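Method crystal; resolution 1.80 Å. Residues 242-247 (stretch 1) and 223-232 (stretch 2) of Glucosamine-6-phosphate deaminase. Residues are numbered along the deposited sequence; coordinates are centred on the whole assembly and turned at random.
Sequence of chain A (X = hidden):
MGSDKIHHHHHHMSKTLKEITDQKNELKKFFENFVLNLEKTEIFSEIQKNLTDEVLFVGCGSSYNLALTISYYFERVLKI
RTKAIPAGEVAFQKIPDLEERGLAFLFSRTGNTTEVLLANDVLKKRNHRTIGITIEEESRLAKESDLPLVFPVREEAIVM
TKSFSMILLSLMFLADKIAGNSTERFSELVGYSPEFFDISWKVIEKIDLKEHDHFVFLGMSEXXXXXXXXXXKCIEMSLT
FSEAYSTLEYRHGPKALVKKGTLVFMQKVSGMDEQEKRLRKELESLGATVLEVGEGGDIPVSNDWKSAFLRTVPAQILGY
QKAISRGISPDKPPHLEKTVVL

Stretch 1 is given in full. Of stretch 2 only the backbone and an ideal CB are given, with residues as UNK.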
# COMPACT_ATOMS: atom_id res chain seq x y z
N SER A 242 5.23 -14.47 -3.78
CA SER A 242 5.83 -13.14 -3.79
C SER A 242 6.23 -12.78 -2.37
O SER A 242 5.54 -13.18 -1.42
CB SER A 242 4.82 -12.12 -4.26
OG SER A 242 4.24 -12.46 -5.52
N GLU A 243 7.25 -11.96 -2.26
CA GLU A 243 7.75 -11.56 -0.96
C GLU A 243 8.35 -10.16 -1.02
O GLU A 243 8.78 -9.70 -2.08
CB GLU A 243 8.80 -12.53 -0.45
CG GLU A 243 9.95 -12.76 -1.41
CD GLU A 243 10.92 -13.90 -0.97
OE1 GLU A 243 10.96 -14.34 0.23
OE2 GLU A 243 11.70 -14.34 -1.83
N ALA A 244 8.39 -9.52 0.15
CA ALA A 244 8.93 -8.17 0.22
C ALA A 244 10.03 -8.02 1.27
O ALA A 244 9.96 -8.67 2.30
CB ALA A 244 7.81 -7.23 0.49
N TYR A 245 11.03 -7.15 1.03
CA TYR A 245 12.08 -6.91 1.99
C TYR A 245 12.50 -5.44 1.88
O TYR A 245 12.29 -4.81 0.82
CB TYR A 245 13.35 -7.74 1.68
CG TYR A 245 13.17 -9.21 1.84
CD1 TYR A 245 13.27 -9.81 3.10
CD2 TYR A 245 12.82 -10.00 0.75
CE1 TYR A 245 13.04 -11.22 3.27
CE2 TYR A 245 12.58 -11.39 0.90
CZ TYR A 245 12.70 -11.99 2.16
OH TYR A 245 12.58 -13.34 2.31
N SER A 246 13.13 -4.95 2.95
CA SER A 246 13.73 -3.61 2.92
C SER A 246 14.91 -3.85 1.92
O SER A 246 15.61 -4.88 1.98
CB SER A 246 14.28 -3.21 4.30
OG SER A 246 14.88 -1.93 4.20
N THR A 247 15.16 -2.87 1.06
CA THR A 247 16.08 -3.10 -0.06
C THR A 247 17.38 -3.85 0.13
O THR A 247 17.62 -4.88 -0.59
CB THR A 247 16.31 -1.76 -0.78
OG1 THR A 247 15.03 -1.18 -1.11
CG2 THR A 247 17.06 -1.96 -2.11
N UNK A 223 8.48 2.84 1.30
CA UNK A 223 8.52 1.97 0.10
C UNK A 223 8.57 0.48 0.42
O UNK A 223 8.36 -0.35 -0.47
CB UNK A 223 9.74 2.33 -0.76
N UNK A 224 8.91 0.15 1.67
CA UNK A 224 8.83 -1.26 2.14
C UNK A 224 7.33 -1.55 2.29
O UNK A 224 6.87 -2.62 1.90
CB UNK A 224 9.59 -1.48 3.45
N UNK A 225 6.58 -0.63 2.89
CA UNK A 225 5.13 -0.83 3.01
C UNK A 225 4.52 -1.01 1.60
O UNK A 225 3.64 -1.86 1.36
CB UNK A 225 4.48 0.35 3.74
N UNK A 226 5.00 -0.19 0.64
CA UNK A 226 4.50 -0.30 -0.75
C UNK A 226 4.87 -1.70 -1.26
O UNK A 226 4.09 -2.30 -2.01
CB UNK A 226 5.09 0.79 -1.65
N UNK A 227 6.06 -2.16 -0.88
CA UNK A 227 6.55 -3.50 -1.31
C UNK A 227 5.72 -4.62 -0.70
O UNK A 227 5.35 -5.58 -1.39
CB UNK A 227 8.02 -3.69 -0.92
N UNK A 228 5.34 -4.48 0.57
CA UNK A 228 4.52 -5.53 1.19
C UNK A 228 3.19 -5.62 0.48
O UNK A 228 2.68 -6.75 0.20
CB UNK A 228 4.31 -5.26 2.68
N UNK A 229 2.59 -4.45 0.21
CA UNK A 229 1.32 -4.40 -0.48
C UNK A 229 1.52 -4.97 -1.91
O UNK A 229 0.68 -5.76 -2.39
CB UNK A 229 0.78 -2.97 -0.51
N UNK A 230 2.65 -4.66 -2.55
CA UNK A 230 2.87 -5.18 -3.92
C UNK A 230 2.86 -6.74 -3.91
O UNK A 230 2.22 -7.40 -4.76
CB UNK A 230 4.20 -4.66 -4.48
N UNK A 231 3.57 -7.32 -2.97
CA UNK A 231 3.60 -8.78 -2.91
C UNK A 231 2.22 -9.34 -2.71
O UNK A 231 1.84 -10.34 -3.35
CB UNK A 231 4.52 -9.26 -1.79
N UNK A 232 1.42 -8.69 -1.88
CA UNK A 232 0.10 -9.23 -1.61
C UNK A 232 -0.78 -9.18 -2.87
O UNK A 232 -1.62 -10.09 -3.13
CB UNK A 232 -0.56 -8.46 -0.46

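The helix 223-232 runs antiparallel to the strand 242-245, at 175° between their directions and 6.9 Å at closest approach, so every third or fourth helical position meets the strand.

Position 223 directs its CB sideways, with nothing of stretch 1 within 5.5 Å; the strand sets no preference, and many side chains would suit. It is F223, whose ring leads away.

At position 224 the CB also points sideways, but the ideal CB lies 4.7 Å from S246 CA and 5.0 Å from Y245 O. The gap beside the end of the strand could take a long aliphatic or an aromatic side chain whose end comes nearer to the strand backbone. The residue is F224. Its CD1 comes 3.5 Å from Y245 C and 3.6 Å from S246 N, while A244 O sits at the ring edge, 3.8 Å from CE1. The ring also packs on A244, CE1 to CB 4.2 Å.

Positions 225 and 226 face no part of stretch 1, and their helical backbone angles admit most residues. They are G225, without a side chain, and V226.

Position 227 points toward the strand, its ideal CB 3.8 Å from A244 CB. Such closeness favours a small residue: alanine, serine or perhaps glycine. S227 is found, with its CB 3.9 Å from A244 CB, which also lies 3.5 Å from S227 O. Its m rotamer lets OG donate to F223 O at 2.8 Å, so the hydroxyl is satisfied within the helix.

From position 228 the CB leaves sideways, its ideal position 4.6 Å from A244 CB. An apolar chain of moderate length could extend alongside that methyl; leucine, methionine or isoleucine would be reasonable. L228, with chi1 of -104° between wells, brings CD2 to 4.1 Å from A244 CB.

Positions 229 and 230 place no ideal CB within 5.5 Å of the strand, so polar or apolar residues are equally compatible with it. E229 has its carboxylate hydrogen-bonded outside the two stretches; S230 OG donates to V226 O at 2.8 Å.

Position 231 points toward the strand, its ideal CB 3.8 Å from S242 CB and 3.9 Å from E243 N. Little depth remains, and a small residue such as alanine, glycine or serine fits best. A231 sets its CB 3.8 Å from both S242 CB and E243 N, and S242 CB lies 3.6 Å from A231 O. No hydrogen bond joins the stretches; the contact is one of packing.

Position 232 points away and is unconstrained here; it is L232.

Stretch 2, residues 223-232: FFGVSLESAL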
# COMPACT_ATOMS: atom_id res chain seq x y z
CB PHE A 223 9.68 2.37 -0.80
CG PHE A 223 9.51 3.75 -1.41
CD1 PHE A 223 8.32 4.51 -1.17
CD2 PHE A 223 10.54 4.28 -2.18
CE1 PHE A 223 8.14 5.79 -1.70
CE2 PHE A 223 10.41 5.57 -2.72
CZ PHE A 223 9.20 6.33 -2.49
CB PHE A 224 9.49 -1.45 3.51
CG PHE A 224 9.26 -2.82 4.07
CD1 PHE A 224 9.71 -3.94 3.38
CD2 PHE A 224 8.49 -2.99 5.22
CE1 PHE A 224 9.40 -5.23 3.81
CE2 PHE A 224 8.16 -4.30 5.67
CZ PHE A 224 8.62 -5.40 4.95
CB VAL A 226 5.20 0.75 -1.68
CG1 VAL A 226 4.96 0.43 -3.15
CG2 VAL A 226 4.67 2.17 -1.35
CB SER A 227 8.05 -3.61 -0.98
OG SER A 227 8.80 -2.71 -1.86
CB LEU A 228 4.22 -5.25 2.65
CG LEU A 228 4.97 -6.02 3.71
CD1 LEU A 228 4.19 -5.71 5.02
CD2 LEU A 228 5.08 -7.59 3.47
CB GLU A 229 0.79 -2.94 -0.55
CG GLU A 229 -0.50 -2.72 -1.39
CD GLU A 229 -1.75 -3.49 -0.89
OE1 GLU A 229 -1.63 -4.23 0.12
OE2 GLU A 229 -2.80 -3.33 -1.52
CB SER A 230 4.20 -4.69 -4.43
OG SER A 230 4.10 -3.28 -4.68
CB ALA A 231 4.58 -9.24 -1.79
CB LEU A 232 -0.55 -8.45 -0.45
CG LEU A 232 -2.00 -8.85 -0.16
CD1 LEU A 232 -1.94 -10.30 0.29
CD2 LEU A 232 -2.65 -8.04 0.96
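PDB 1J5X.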